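Local coordinates for protein CurH (Lyngbya majuscula, PDB 3KG7) that probably catalyses the dehydration of a polyketide intermediate as the dehydratase domain of a curacin polyketide synthase module, in a double hotdog fold, at residues Q28-N33 with Q75-A80; T84-Q89 with E115-A120; Q169-A174 with S181-E186; V224-W229 with F281-A286; Y247-S252 with D264-D269. All coordinates share one frame; numbering follows the deposited sequence.

Contact 1: Q28-N33 with Q75-A80; sequences QDINLN and QPLFLA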
# COMPACT_ATOMS: atom_id res chain seq x y z
N GLN C 28 -0.38 1.02 10.06
CA GLN C 28 -1.27 1.11 11.22
C GLN C 28 -1.18 2.48 11.84
O GLN C 28 -0.25 3.23 11.58
CB GLN C 28 -0.88 0.07 12.27
CG GLN C 28 0.42 0.40 12.99
CD GLN C 28 0.95 -0.76 13.79
OE1 GLN C 28 0.22 -1.40 14.54
NE2 GLN C 28 2.24 -1.05 13.62
N ASP C 29 -2.15 2.79 12.70
CA ASP C 29 -2.11 4.00 13.49
C ASP C 29 -1.63 3.66 14.89
O ASP C 29 -2.28 2.89 15.61
CB ASP C 29 -3.47 4.69 13.49
CG ASP C 29 -3.78 5.36 12.16
OD1 ASP C 29 -4.39 6.45 12.17
OD2 ASP C 29 -3.41 4.81 11.10
N ILE C 30 -0.49 4.22 15.27
CA ILE C 30 0.08 3.93 16.57
C ILE C 30 -0.31 5.00 17.57
O ILE C 30 -0.09 6.19 17.34
CB ILE C 30 1.60 3.76 16.51
CG1 ILE C 30 1.95 2.64 15.52
CG2 ILE C 30 2.16 3.48 17.92
CD1 ILE C 30 3.43 2.23 15.49
N ASN C 31 -0.91 4.57 18.67
CA ASN C 31 -1.21 5.42 19.82
C ASN C 31 -1.32 4.57 21.09
O ASN C 31 -1.11 3.36 21.04
CB ASN C 31 -2.50 6.20 19.58
CG ASN C 31 -3.61 5.34 19.05
OD1 ASN C 31 -3.86 4.24 19.55
ND2 ASN C 31 -4.29 5.82 18.01
N LEU C 32 -1.64 5.21 22.21
CA LEU C 32 -1.73 4.50 23.48
C LEU C 32 -2.94 3.57 23.58
O LEU C 32 -2.95 2.64 24.37
CB LEU C 32 -1.67 5.47 24.66
CG LEU C 32 -0.32 6.17 24.89
CD1 LEU C 32 -0.32 6.93 26.20
CD2 LEU C 32 0.86 5.19 24.83
N ASN C 33 -3.94 3.82 22.75
CA ASN C 33 -5.08 2.91 22.62
C ASN C 33 -4.70 1.59 21.97
O ASN C 33 -4.97 0.51 22.51
CB ASN C 33 -6.22 3.56 21.83
CG ASN C 33 -7.38 3.94 22.69
OD1 ASN C 33 -7.29 3.98 23.92
ND2 ASN C 33 -8.51 4.21 22.06
N GLN C 75 15.36 9.30 14.01
CA GLN C 75 14.58 9.94 15.07
C GLN C 75 13.57 8.97 15.69
O GLN C 75 13.02 8.10 15.00
CB GLN C 75 13.93 11.25 14.61
CG GLN C 75 13.58 11.33 13.13
CD GLN C 75 13.43 12.77 12.65
OE1 GLN C 75 13.50 13.72 13.44
NE2 GLN C 75 13.22 12.93 11.34
N PRO C 76 13.37 9.07 17.01
CA PRO C 76 12.39 8.24 17.71
C PRO C 76 10.94 8.56 17.35
O PRO C 76 10.62 9.71 17.02
CB PRO C 76 12.63 8.57 19.19
CG PRO C 76 13.32 9.88 19.19
CD PRO C 76 14.12 9.95 17.93
N LEU C 77 10.08 7.54 17.40
CA LEU C 77 8.64 7.73 17.36
C LEU C 77 8.18 7.94 18.80
O LEU C 77 8.20 7.01 19.60
CB LEU C 77 7.95 6.51 16.74
CG LEU C 77 6.54 6.65 16.14
CD1 LEU C 77 6.25 5.50 15.21
CD2 LEU C 77 5.47 6.74 17.20
N PHE C 78 7.78 9.17 19.12
CA PHE C 78 7.29 9.49 20.47
C PHE C 78 5.83 9.97 20.44
O PHE C 78 5.33 10.44 19.42
CB PHE C 78 8.20 10.49 21.19
CG PHE C 78 8.30 11.83 20.52
CD1 PHE C 78 7.49 12.89 20.93
CD2 PHE C 78 9.21 12.04 19.49
CE1 PHE C 78 7.58 14.15 20.32
CE2 PHE C 78 9.31 13.28 18.87
CZ PHE C 78 8.49 14.34 19.28
N LEU C 79 5.16 9.83 21.57
CA LEU C 79 3.78 10.26 21.70
C LEU C 79 3.73 11.38 22.72
O LEU C 79 3.72 11.14 23.93
CB LEU C 79 2.88 9.08 22.08
CG LEU C 79 3.03 7.87 21.16
CD1 LEU C 79 2.14 6.73 21.60
CD2 LEU C 79 2.75 8.22 19.70
N ALA C 80 3.75 12.61 22.21
CA ALA C 80 3.80 13.81 23.05
C ALA C 80 2.62 13.84 24.01
O ALA C 80 2.79 13.84 25.22
CB ALA C 80 3.84 15.07 22.20
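Leu32 and Leu79 lie alongside each other and run in opposite directions, so each passes the other's branches. The meeting is made by CD2 of Leu32 and CD1 of Leu79, 3.8 Å apart. In both residues CG is anti to the carbonyl carbon and sits beside the backbone N (chi1 -69° in Leu32, -53° in Leu79). Leu79 points its CB at the other segment and uses both methyls. CD1 also comes within 4.0 Å of Asn31 CA, while CD2 is 4.2 Å from Ile30 O, so this one side chain spans three residues. Ile30 and Leu77 form a second apolar pair. Each directs its CB toward the other segment, and they touch with their terminal methyls, Ile30 CD1 to Leu77 CD1, at 4.3 Å. No hydrogen bond crosses between the segments. The polar end of Asn31 turns away instead: OD1 accepts from the N of Asn34 and ND2 is bonded to Thr85 OG1. Apolar side chains thus pack a loop against the N-terminal hotdog sheet. Segment 28-33 lies on strand 24-30, which pairs with strand 86-92 through Ile30 and Arg86. Segment 75-80 is a loop between strands 66-73 and 86-92, held by backbone bonds from Leu77 to Ile49 and from Leu79 to Pro47. Leu77 also rests on Tyr54 of helix 52-62 and on His119 of strand 117-124.

Contact 2: T84-Q89 with E115-A120; sequences TTRETQ and EWQQHA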
# COMPACT_ATOMS: atom_id res chain seq x y z
N THR C 84 -2.10 11.48 21.11
CA THR C 84 -1.30 11.53 19.89
C THR C 84 -1.40 10.22 19.12
O THR C 84 -1.22 9.14 19.69
CB THR C 84 0.17 11.86 20.20
OG1 THR C 84 0.24 13.16 20.79
CG2 THR C 84 1.01 11.82 18.92
N THR C 85 -1.71 10.33 17.83
CA THR C 85 -1.74 9.21 16.89
C THR C 85 -0.70 9.46 15.83
O THR C 85 -0.65 10.53 15.25
CB THR C 85 -3.13 9.09 16.20
OG1 THR C 85 -4.09 8.59 17.14
CG2 THR C 85 -3.09 8.14 14.99
N ARG C 86 0.14 8.46 15.59
CA ARG C 86 1.11 8.51 14.51
C ARG C 86 0.82 7.44 13.48
O ARG C 86 0.81 6.25 13.78
CB ARG C 86 2.54 8.39 15.06
CG ARG C 86 2.93 9.58 15.90
CD ARG C 86 4.39 9.90 15.74
NE ARG C 86 4.56 11.28 15.32
CZ ARG C 86 5.02 11.65 14.13
NH1 ARG C 86 5.37 10.75 13.22
NH2 ARG C 86 5.12 12.93 13.85
N GLU C 87 0.55 7.89 12.26
CA GLU C 87 0.34 7.04 11.10
C GLU C 87 1.68 6.39 10.74
O GLU C 87 2.61 7.09 10.31
CB GLU C 87 -0.15 7.93 9.97
CG GLU C 87 -0.63 7.24 8.71
CD GLU C 87 -1.23 8.23 7.71
OE1 GLU C 87 -1.90 9.19 8.16
OE2 GLU C 87 -1.03 8.04 6.49
N THR C 88 1.79 5.08 10.91
CA THR C 88 3.08 4.40 10.79
C THR C 88 3.11 3.43 9.62
O THR C 88 2.12 2.78 9.32
CB THR C 88 3.39 3.68 12.11
OG1 THR C 88 3.09 4.55 13.21
CG2 THR C 88 4.85 3.27 12.18
N GLN C 89 4.25 3.34 8.94
CA GLN C 89 4.40 2.47 7.78
C GLN C 89 5.74 1.76 7.81
O GLN C 89 6.79 2.41 7.87
CB GLN C 89 4.27 3.26 6.48
CG GLN C 89 2.84 3.70 6.17
CD GLN C 89 2.67 4.19 4.74
OE1 GLN C 89 3.60 4.16 3.94
NE2 GLN C 89 1.46 4.65 4.42
N GLU C 115 5.10 16.15 7.62
CA GLU C 115 6.02 15.44 6.73
C GLU C 115 6.49 14.14 7.39
O GLU C 115 6.63 14.07 8.62
CB GLU C 115 7.19 16.34 6.33
CG GLU C 115 7.75 16.05 4.93
CD GLU C 115 6.69 16.14 3.84
OE1 GLU C 115 6.17 17.26 3.59
OE2 GLU C 115 6.37 15.09 3.23
N TRP C 116 6.72 13.12 6.55
CA TRP C 116 7.10 11.80 7.02
C TRP C 116 8.48 11.81 7.68
O TRP C 116 9.41 12.41 7.16
CB TRP C 116 7.10 10.80 5.87
CG TRP C 116 5.76 10.42 5.29
CD1 TRP C 116 5.22 10.88 4.12
CD2 TRP C 116 4.81 9.48 5.83
NE1 TRP C 116 3.98 10.29 3.91
CE2 TRP C 116 3.71 9.44 4.94
CE3 TRP C 116 4.78 8.68 6.98
CZ2 TRP C 116 2.60 8.61 5.16
CZ3 TRP C 116 3.67 7.86 7.20
CH2 TRP C 116 2.60 7.84 6.30
N GLN C 117 8.58 11.15 8.83
CA GLN C 117 9.81 11.04 9.59
C GLN C 117 10.24 9.59 9.58
O GLN C 117 9.42 8.71 9.82
CB GLN C 117 9.59 11.48 11.03
CG GLN C 117 9.08 12.92 11.21
CD GLN C 117 8.95 13.33 12.67
OE1 GLN C 117 9.79 12.98 13.51
NE2 GLN C 117 7.92 14.09 12.98
N GLN C 118 11.51 9.33 9.32
CA GLN C 118 12.01 7.96 9.35
C GLN C 118 12.52 7.60 10.74
O GLN C 118 13.16 8.40 11.41
CB GLN C 118 13.09 7.75 8.29
CG GLN C 118 13.23 6.30 7.83
CD GLN C 118 14.44 6.05 6.94
OE1 GLN C 118 14.84 6.92 6.17
NE2 GLN C 118 15.02 4.85 7.05
N HIS C 119 12.24 6.38 11.17
CA HIS C 119 12.65 5.92 12.48
C HIS C 119 13.68 4.80 12.42
O HIS C 119 14.53 4.68 13.32
CB HIS C 119 11.42 5.52 13.29
CG HIS C 119 10.39 6.60 13.39
ND1 HIS C 119 10.60 7.75 14.13
CD2 HIS C 119 9.17 6.73 12.84
CE1 HIS C 119 9.54 8.53 14.03
NE2 HIS C 119 8.66 7.93 13.25
N ALA C 120 13.63 4.01 11.35
CA ALA C 120 14.51 2.86 11.23
C ALA C 120 14.77 2.41 9.79
O ALA C 120 13.94 2.61 8.90
CB ALA C 120 13.96 1.69 12.05
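Trp116 has CG anti to the carbonyl carbon (chi1 -70°), which brings its six-membered ring across to strand 86-92. Glu87 has CG anti to the backbone N (chi1 -171°) and an extended chain, so its carboxylate meets the same ring. Its OE2 is 3.6 Å from Trp116 CH2, with carboxylate and ring planes nearly perpendicular (86°). The carbonyl O of Glu87 is 3.4 Å from Trp116 CZ3. Gln89, also extended, crosses the indole at about a right angle, with NE2 3.9 Å from Trp116 CH2. The polar ends are engaged elsewhere: Glu87 OE2 forms a salt bridge with Arg108, and the Gln89 amide bonds to Glu17 and Ala19 of the second subunit. The Arg86 chain is bent, and its NH2 stands 3.2 Å from Gln117 NE2. Both are donors, so this is no hydrogen bond. Arg86 NH1 lies near the plane of the His119 ring, at its edge, and both NH1 and His119 NE2 hydrogen-bond to Ser107 OG. In this antiparallel hotdog sheet the side chains meet across the middle strand, 101-109. A classic beta bulge at His119 and Ala120 faces that strand, and Tyr54 of helix 52-62 packs on both residues.

Contact 3: Q169-A174 with S181-E186; sequences QAVRQA and SLLEIE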
# COMPACT_ATOMS: atom_id res chain seq x y z
N GLN C 169 8.21 -4.24 32.50
CA GLN C 169 8.94 -4.92 33.56
C GLN C 169 9.06 -6.42 33.31
O GLN C 169 8.37 -7.23 33.93
CB GLN C 169 8.31 -4.62 34.92
CG GLN C 169 8.71 -3.25 35.44
CD GLN C 169 7.78 -2.73 36.52
OE1 GLN C 169 6.58 -3.01 36.51
NE2 GLN C 169 8.33 -1.96 37.44
N ALA C 170 9.94 -6.77 32.37
CA ALA C 170 10.12 -8.15 31.92
C ALA C 170 11.30 -8.84 32.59
O ALA C 170 11.49 -10.04 32.43
CB ALA C 170 10.28 -8.19 30.40
N VAL C 171 12.09 -8.07 33.34
CA VAL C 171 13.28 -8.61 33.98
C VAL C 171 12.94 -9.23 35.33
O VAL C 171 12.75 -8.53 36.33
CB VAL C 171 14.38 -7.54 34.14
CG1 VAL C 171 15.66 -8.17 34.65
CG2 VAL C 171 14.62 -6.81 32.83
N ARG C 172 12.85 -10.56 35.35
CA ARG C 172 12.55 -11.30 36.57
C ARG C 172 13.72 -11.30 37.56
O ARG C 172 13.52 -11.08 38.76
CB ARG C 172 12.11 -12.73 36.24
CG ARG C 172 11.22 -13.35 37.30
CD ARG C 172 10.68 -14.73 36.90
NE ARG C 172 9.44 -15.04 37.62
CZ ARG C 172 9.39 -15.58 38.84
NH1 ARG C 172 10.50 -15.88 39.50
NH2 ARG C 172 8.21 -15.81 39.41
N GLN C 173 14.92 -11.54 37.06
CA GLN C 173 16.12 -11.60 37.90
C GLN C 173 17.36 -11.16 37.13
O GLN C 173 17.47 -11.38 35.93
CB GLN C 173 16.31 -13.01 38.46
CG GLN C 173 17.19 -13.10 39.71
CD GLN C 173 16.50 -12.58 40.96
OE1 GLN C 173 15.29 -12.71 41.12
NE2 GLN C 173 17.28 -12.00 41.87
N ALA C 174 18.30 -10.53 37.84
CA ALA C 174 19.54 -10.07 37.23
C ALA C 174 20.77 -10.55 38.00
O ALA C 174 20.78 -10.53 39.23
CB ALA C 174 19.54 -8.56 37.12
N SER C 181 27.45 -10.71 32.38
CA SER C 181 26.14 -10.36 32.96
C SER C 181 25.06 -11.31 32.46
O SER C 181 25.15 -11.83 31.35
CB SER C 181 25.76 -8.91 32.65
OG SER C 181 25.41 -8.74 31.28
N LEU C 182 24.02 -11.52 33.27
CA LEU C 182 22.89 -12.37 32.88
C LEU C 182 21.54 -11.84 33.37
O LEU C 182 21.39 -11.50 34.54
CB LEU C 182 23.10 -13.80 33.39
CG LEU C 182 22.10 -14.88 32.95
CD1 LEU C 182 22.32 -15.31 31.50
CD2 LEU C 182 22.19 -16.09 33.87
N LEU C 183 20.57 -11.79 32.45
CA LEU C 183 19.20 -11.38 32.77
C LEU C 183 18.21 -12.53 32.56
O LEU C 183 18.22 -13.18 31.51
CB LEU C 183 18.76 -10.19 31.90
CG LEU C 183 19.37 -8.80 32.12
CD1 LEU C 183 19.04 -7.87 30.96
CD2 LEU C 183 18.90 -8.20 33.43
N GLU C 184 17.36 -12.78 33.55
CA GLU C 184 16.25 -13.72 33.40
C GLU C 184 15.01 -12.94 32.98
O GLU C 184 14.56 -12.05 33.71
CB GLU C 184 16.00 -14.50 34.70
CG GLU C 184 14.89 -15.55 34.61
CD GLU C 184 14.73 -16.35 35.89
OE1 GLU C 184 15.72 -17.00 36.32
OE2 GLU C 184 13.62 -16.35 36.46
N ILE C 185 14.48 -13.27 31.81
CA ILE C 185 13.41 -12.49 31.19
C ILE C 185 12.14 -13.31 30.99
O ILE C 185 12.20 -14.44 30.51
CB ILE C 185 13.89 -11.87 29.86
CG1 ILE C 185 14.98 -10.83 30.14
CG2 ILE C 185 12.74 -11.22 29.11
CD1 ILE C 185 15.90 -10.58 28.97
N GLU C 186 11.00 -12.72 31.37
CA GLU C 186 9.68 -13.34 31.23
C GLU C 186 8.68 -12.31 30.67
O GLU C 186 8.97 -11.11 30.65
CB GLU C 186 9.19 -13.89 32.57
CG GLU C 186 8.82 -12.80 33.61
CD GLU C 186 8.03 -13.33 34.81
OE1 GLU C 186 7.33 -14.36 34.67
OE2 GLU C 186 8.11 -12.71 35.89
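The close part of this contact is the backbone and the face that carries Val171, Ala174, Leu183 and Ile185. Here the two antiparallel strands of a hairpin of the C-terminal hotdog meet. Glu184 N bonds to Gln173 O at 2.8 Å, and the bond is nearly straight (171°). Glu186 N bonds to Ala170 O at 2.9 Å. Arg172 and Gln173 both face Glu184, a classic beta bulge. Glu184 O therefore receives Arg172 N at 2.8 Å, nearly along its C=O axis, and a weak second bond from Gln173 N. Leu183 CD2 meets two apolar partners, Val171 CG1 at 3.5 Å and Ala174 CB at 3.8 Å. Ala170 CB adds a looser touch on Ile185 CG2. The other side is more open to solvent and is built of charges. Arg172 is exposed, with its chain extended from CG to NE, and lies beside Glu184, pointing the same way. Its NE makes a salt bridge with Glu186 OE2 at 3.2 Å, but the hydrogen bond is weak and bent (124°). Glu184 OE2 stays 4.4 Å from Arg172 NH1, too far for a salt bridge, and has a long, weak ion pair with Arg243. Arg243 also comes close to Arg172 as a like charge. Strand 181-186 continues the pairing on its other edge with strand 243-255. Helix 202-207 packs against Ala170 and Ile185 through Ala207 and Leu204.

Contact 4: V224-W229 with F281-A286; sequences VFWAPW and FTVKRA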
# COMPACT_ATOMS: atom_id res chain seq x y z
N VAL C 224 21.20 12.70 31.06
CA VAL C 224 21.18 12.48 29.61
C VAL C 224 21.00 11.00 29.27
O VAL C 224 21.67 10.15 29.86
CB VAL C 224 22.47 13.05 28.95
CG1 VAL C 224 22.63 12.57 27.51
CG2 VAL C 224 22.48 14.58 29.02
N PHE C 225 20.11 10.73 28.33
CA PHE C 225 19.76 9.36 27.91
C PHE C 225 20.77 8.75 26.94
O PHE C 225 21.38 9.45 26.13
CB PHE C 225 18.36 9.38 27.27
CG PHE C 225 17.84 8.03 26.85
CD1 PHE C 225 17.69 7.00 27.78
CD2 PHE C 225 17.47 7.80 25.52
CE1 PHE C 225 17.19 5.74 27.38
CE2 PHE C 225 16.96 6.56 25.12
CZ PHE C 225 16.82 5.53 26.05
N TRP C 226 20.94 7.43 27.04
CA TRP C 226 21.72 6.64 26.08
C TRP C 226 20.77 5.99 25.06
O TRP C 226 20.18 4.94 25.35
CB TRP C 226 22.51 5.54 26.79
CG TRP C 226 23.78 5.96 27.48
CD1 TRP C 226 23.97 6.12 28.82
CD2 TRP C 226 25.06 6.21 26.87
NE1 TRP C 226 25.27 6.48 29.09
CE2 TRP C 226 25.96 6.54 27.91
CE3 TRP C 226 25.52 6.20 25.55
CZ2 TRP C 226 27.31 6.86 27.67
CZ3 TRP C 226 26.87 6.52 25.31
CH2 TRP C 226 27.74 6.85 26.36
N ALA C 227 20.64 6.60 23.88
CA ALA C 227 19.73 6.11 22.84
C ALA C 227 20.38 5.09 21.91
O ALA C 227 21.48 5.33 21.40
CB ALA C 227 19.20 7.27 22.01
N PRO C 228 19.71 3.94 21.70
CA PRO C 228 20.13 2.99 20.68
C PRO C 228 20.32 3.70 19.34
O PRO C 228 19.47 4.49 18.93
CB PRO C 228 18.97 2.00 20.62
CG PRO C 228 18.39 2.03 21.99
CD PRO C 228 18.54 3.45 22.46
N TRP C 229 21.43 3.42 18.67
CA TRP C 229 21.79 4.14 17.46
C TRP C 229 21.97 3.23 16.23
O TRP C 229 21.56 3.59 15.12
CB TRP C 229 23.06 4.97 17.70
CG TRP C 229 23.54 5.73 16.50
CD1 TRP C 229 22.79 6.53 15.68
CD2 TRP C 229 24.88 5.76 15.99
NE1 TRP C 229 23.58 7.05 14.69
CE2 TRP C 229 24.87 6.60 14.86
CE3 TRP C 229 26.08 5.17 16.39
CZ2 TRP C 229 26.02 6.86 14.10
CZ3 TRP C 229 27.23 5.42 15.64
CH2 TRP C 229 27.19 6.27 14.51
N PHE C 281 25.27 -3.96 19.36
CA PHE C 281 24.22 -3.10 19.90
C PHE C 281 24.82 -1.80 20.42
O PHE C 281 25.46 -1.78 21.48
CB PHE C 281 23.42 -3.80 21.01
CG PHE C 281 22.26 -2.99 21.55
CD1 PHE C 281 22.35 -2.36 22.79
CD2 PHE C 281 21.08 -2.86 20.81
CE1 PHE C 281 21.27 -1.60 23.29
CE2 PHE C 281 20.00 -2.10 21.31
CZ PHE C 281 20.10 -1.47 22.55
N THR C 282 24.62 -0.72 19.67
CA THR C 282 25.29 0.55 19.97
C THR C 282 24.33 1.61 20.50
O THR C 282 23.28 1.88 19.91
CB THR C 282 26.03 1.07 18.73
OG1 THR C 282 26.81 0.02 18.15
CG2 THR C 282 26.95 2.23 19.10
N VAL C 283 24.68 2.19 21.64
CA VAL C 283 23.95 3.32 22.19
C VAL C 283 24.78 4.60 22.05
O VAL C 283 26.00 4.55 22.04
CB VAL C 283 23.52 3.10 23.67
CG1 VAL C 283 22.48 1.98 23.76
CG2 VAL C 283 24.73 2.79 24.56
N LYS C 284 24.10 5.74 21.92
CA LYS C 284 24.78 7.03 21.85
C LYS C 284 24.04 8.05 22.71
O LYS C 284 22.81 8.01 22.83
CB LYS C 284 24.91 7.51 20.41
CG LYS C 284 25.85 8.70 20.21
CD LYS C 284 25.87 9.19 18.77
CE LYS C 284 24.64 10.02 18.43
NZ LYS C 284 24.74 10.64 17.08
N ARG C 285 24.80 8.96 23.32
CA ARG C 285 24.23 10.03 24.14
C ARG C 285 23.24 10.88 23.33
O ARG C 285 23.55 11.33 22.22
CB ARG C 285 25.34 10.90 24.72
CG ARG C 285 26.32 10.16 25.62
CD ARG C 285 25.89 10.14 27.09
NE ARG C 285 25.97 11.46 27.72
CZ ARG C 285 26.15 11.67 29.02
NH1 ARG C 285 26.29 10.65 29.86
NH2 ARG C 285 26.21 12.91 29.49
N ALA C 286 22.05 11.09 23.88
CA ALA C 286 21.03 11.88 23.22
C ALA C 286 20.29 12.76 24.22
O ALA C 286 19.37 12.30 24.90
CB ALA C 286 20.06 10.98 22.45
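Arg285 leaves the backbone on the face that also carries Trp226 and Val283, and its CB starts a chain bent at chi2 and chi3. CG comes next, 3.7 Å from Trp226 CH2. CD lies over the indole face, 3.7 Å from the centroid of the six-membered ring of Trp226, a CH-pi contact. NE then meets Val224 CG1 at 3.5 Å. CZ follows against CB and CG1 of Val224. Val224 CB sits over one face of the guanidinium, 3.8 Å from Arg285 NH2. NH1 ends in a weak hydrogen bond to Ser219 OG. The strands beneath are antiparallel neighbours of the double hotdog fold, bonded by Ala286 N to Phe225 O, Trp229 N to Thr282 O, and a reciprocal pair between Ala227 and Lys284. On the same face as Arg285, Val283 CG2 touches Trp226 CE3 at 3.6 Å. On the opposite face Ala227 CB meets Ala286 CB, and both residues pack on Phe291 of helix 288-291. Lys284 places NZ over the five-membered ring of Trp229, 4.7 Å from its centroid, a cation-pi contact.

Contact 5: Y247-S252 with D264-D269; sequences YVEEPS and DIQLLD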
# COMPACT_ATOMS: atom_id res chain seq x y z
N TYR C 247 22.45 -12.97 27.86
CA TYR C 247 23.79 -13.25 28.36
C TYR C 247 24.82 -12.35 27.65
O TYR C 247 24.91 -12.36 26.42
CB TYR C 247 24.10 -14.74 28.12
CG TYR C 247 25.37 -15.28 28.73
CD1 TYR C 247 25.71 -15.01 30.06
CD2 TYR C 247 26.23 -16.09 27.98
CE1 TYR C 247 26.89 -15.52 30.62
CE2 TYR C 247 27.41 -16.61 28.53
CZ TYR C 247 27.72 -16.32 29.85
OH TYR C 247 28.88 -16.81 30.40
N VAL C 248 25.56 -11.56 28.42
CA VAL C 248 26.61 -10.71 27.87
C VAL C 248 27.97 -11.22 28.34
O VAL C 248 28.21 -11.33 29.55
CB VAL C 248 26.41 -9.21 28.25
CG1 VAL C 248 27.49 -8.33 27.63
CG2 VAL C 248 25.03 -8.74 27.82
N GLU C 249 28.84 -11.55 27.39
CA GLU C 249 30.11 -12.23 27.69
C GLU C 249 31.29 -11.29 27.95
O GLU C 249 32.22 -11.66 28.67
CB GLU C 249 30.46 -13.23 26.59
CG GLU C 249 29.58 -14.48 26.60
CD GLU C 249 29.55 -15.21 25.26
OE1 GLU C 249 30.62 -15.68 24.81
OE2 GLU C 249 28.46 -15.32 24.67
N GLU C 250 31.26 -10.09 27.37
CA GLU C 250 32.32 -9.10 27.62
C GLU C 250 31.77 -7.70 27.87
O GLU C 250 30.69 -7.36 27.37
CB GLU C 250 33.40 -9.12 26.52
CG GLU C 250 32.90 -9.19 25.08
CD GLU C 250 34.04 -9.30 24.07
OE1 GLU C 250 34.85 -8.36 23.97
OE2 GLU C 250 34.12 -10.34 23.37
N PRO C 251 32.49 -6.88 28.67
CA PRO C 251 32.08 -5.50 28.94
C PRO C 251 31.95 -4.65 27.67
O PRO C 251 32.59 -4.94 26.66
CB PRO C 251 33.20 -4.96 29.83
CG PRO C 251 33.78 -6.17 30.48
CD PRO C 251 33.72 -7.23 29.42
N SER C 252 31.11 -3.62 27.74
CA SER C 252 30.82 -2.76 26.60
C SER C 252 32.06 -2.04 26.07
O SER C 252 32.85 -1.51 26.85
CB SER C 252 29.72 -1.75 26.94
OG SER C 252 30.02 -1.05 28.13
N ASP C 264 27.34 -6.93 22.97
CA ASP C 264 26.72 -8.13 22.38
C ASP C 264 25.84 -8.85 23.39
O ASP C 264 26.15 -8.88 24.58
CB ASP C 264 27.81 -9.09 21.90
CG ASP C 264 28.71 -8.47 20.87
OD1 ASP C 264 28.18 -7.81 19.94
OD2 ASP C 264 29.94 -8.61 21.00
N ILE C 265 24.74 -9.42 22.91
CA ILE C 265 23.84 -10.16 23.79
C ILE C 265 23.49 -11.49 23.17
O ILE C 265 23.08 -11.56 22.01
CB ILE C 265 22.54 -9.37 24.10
CG1 ILE C 265 22.85 -8.03 24.77
CG2 ILE C 265 21.62 -10.19 25.00
CD1 ILE C 265 22.10 -6.89 24.20
N GLN C 266 23.65 -12.56 23.95
CA GLN C 266 23.23 -13.90 23.54
C GLN C 266 21.89 -14.23 24.19
O GLN C 266 21.71 -14.09 25.40
CB GLN C 266 24.27 -14.95 23.94
CG GLN C 266 25.73 -14.52 23.78
CD GLN C 266 26.18 -14.36 22.33
OE1 GLN C 266 27.19 -13.70 22.06
NE2 GLN C 266 25.44 -14.95 21.39
N LEU C 267 20.94 -14.67 23.37
CA LEU C 267 19.65 -15.13 23.87
C LEU C 267 19.70 -16.63 24.12
O LEU C 267 19.98 -17.41 23.20
CB LEU C 267 18.51 -14.76 22.91
CG LEU C 267 17.99 -13.33 22.92
CD1 LEU C 267 18.95 -12.36 22.23
CD2 LEU C 267 16.61 -13.28 22.26
N LEU C 268 19.46 -17.02 25.37
CA LEU C 268 19.51 -18.42 25.79
C LEU C 268 18.15 -18.88 26.30
O LEU C 268 17.51 -18.16 27.07
CB LEU C 268 20.54 -18.61 26.91
CG LEU C 268 21.99 -18.16 26.72
CD1 LEU C 268 22.59 -17.83 28.06
CD2 LEU C 268 22.82 -19.23 26.02
N ASP C 269 17.72 -20.07 25.89
CA ASP C 269 16.43 -20.62 26.33
C ASP C 269 16.46 -21.17 27.78
O ASP C 269 17.42 -20.94 28.52
CB ASP C 269 15.87 -21.66 25.33
CG ASP C 269 16.75 -22.91 25.16
OD1 ASP C 269 16.72 -23.51 24.07
OD2 ASP C 269 17.46 -23.30 26.11
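Strands 243-255 and 260-268 form a beta hairpin, and here they pair antiparallel through Tyr247 and Gln266. This is a hydrogen-bonded pair: Tyr247 N to Gln266 O and Gln266 N to Tyr247 O are both 2.8 Å. Each donor lies in the plane of the carbonyl it meets, and the second bond is nearly straight at 174°. Beyond Val248 the first segment becomes a loop. Tyr247 has CG anti to the backbone N (chi1 -172°), so its ring leads away from the partner strand. The touching is left to its CB, 3.4 Å from Leu268 CD1, which also approaches CG and CD2 of the ring. Val248 places CG1 and CG2 each 3.4 Å from Asp264 O, and its CG2 also meets Ile265 CG1 at 3.8 Å. Glu249 crosses Gln266 at about a right angle and sets OE2 3.3 Å from Gln266 OE1. Both atoms are acceptors as modelled, so this pair is no hydrogen bond. Glu250 OE2 and Asp264 OD2 are 5.1 Å apart. Asp264 OD1 accepts from Gly280 N, which may favour its charged form. Backbone bonds and apolar touches tie the strands together at this point, while Glu250 and Asp264, if both charged, would mildly repel.

How the contacts relate
Contacts 1 and 2 lie together, with centres about 8 Å apart. Strands 24-30 and 86-92 join them by a probable hydrogen bond from Ile30 N to Arg86 O, and Gln75 O probably bonds to His119 ND1 at 2.6 Å. Contacts 3 and 5 form a second pair, centres about 12 Å apart, joined by a probable hydrogen bond between Ser181 O and Val248 N. Contacts 2 and 5 lie on opposite sides of the chain's centre, with centres about 32 Å apart. In strand order, contact 4 comes between the two groups, its centre about 20 Å from contacts 1 and 2 and about 18 Å from contact 5. In double hotdog dehydratases the active site lies between the two hotdogs.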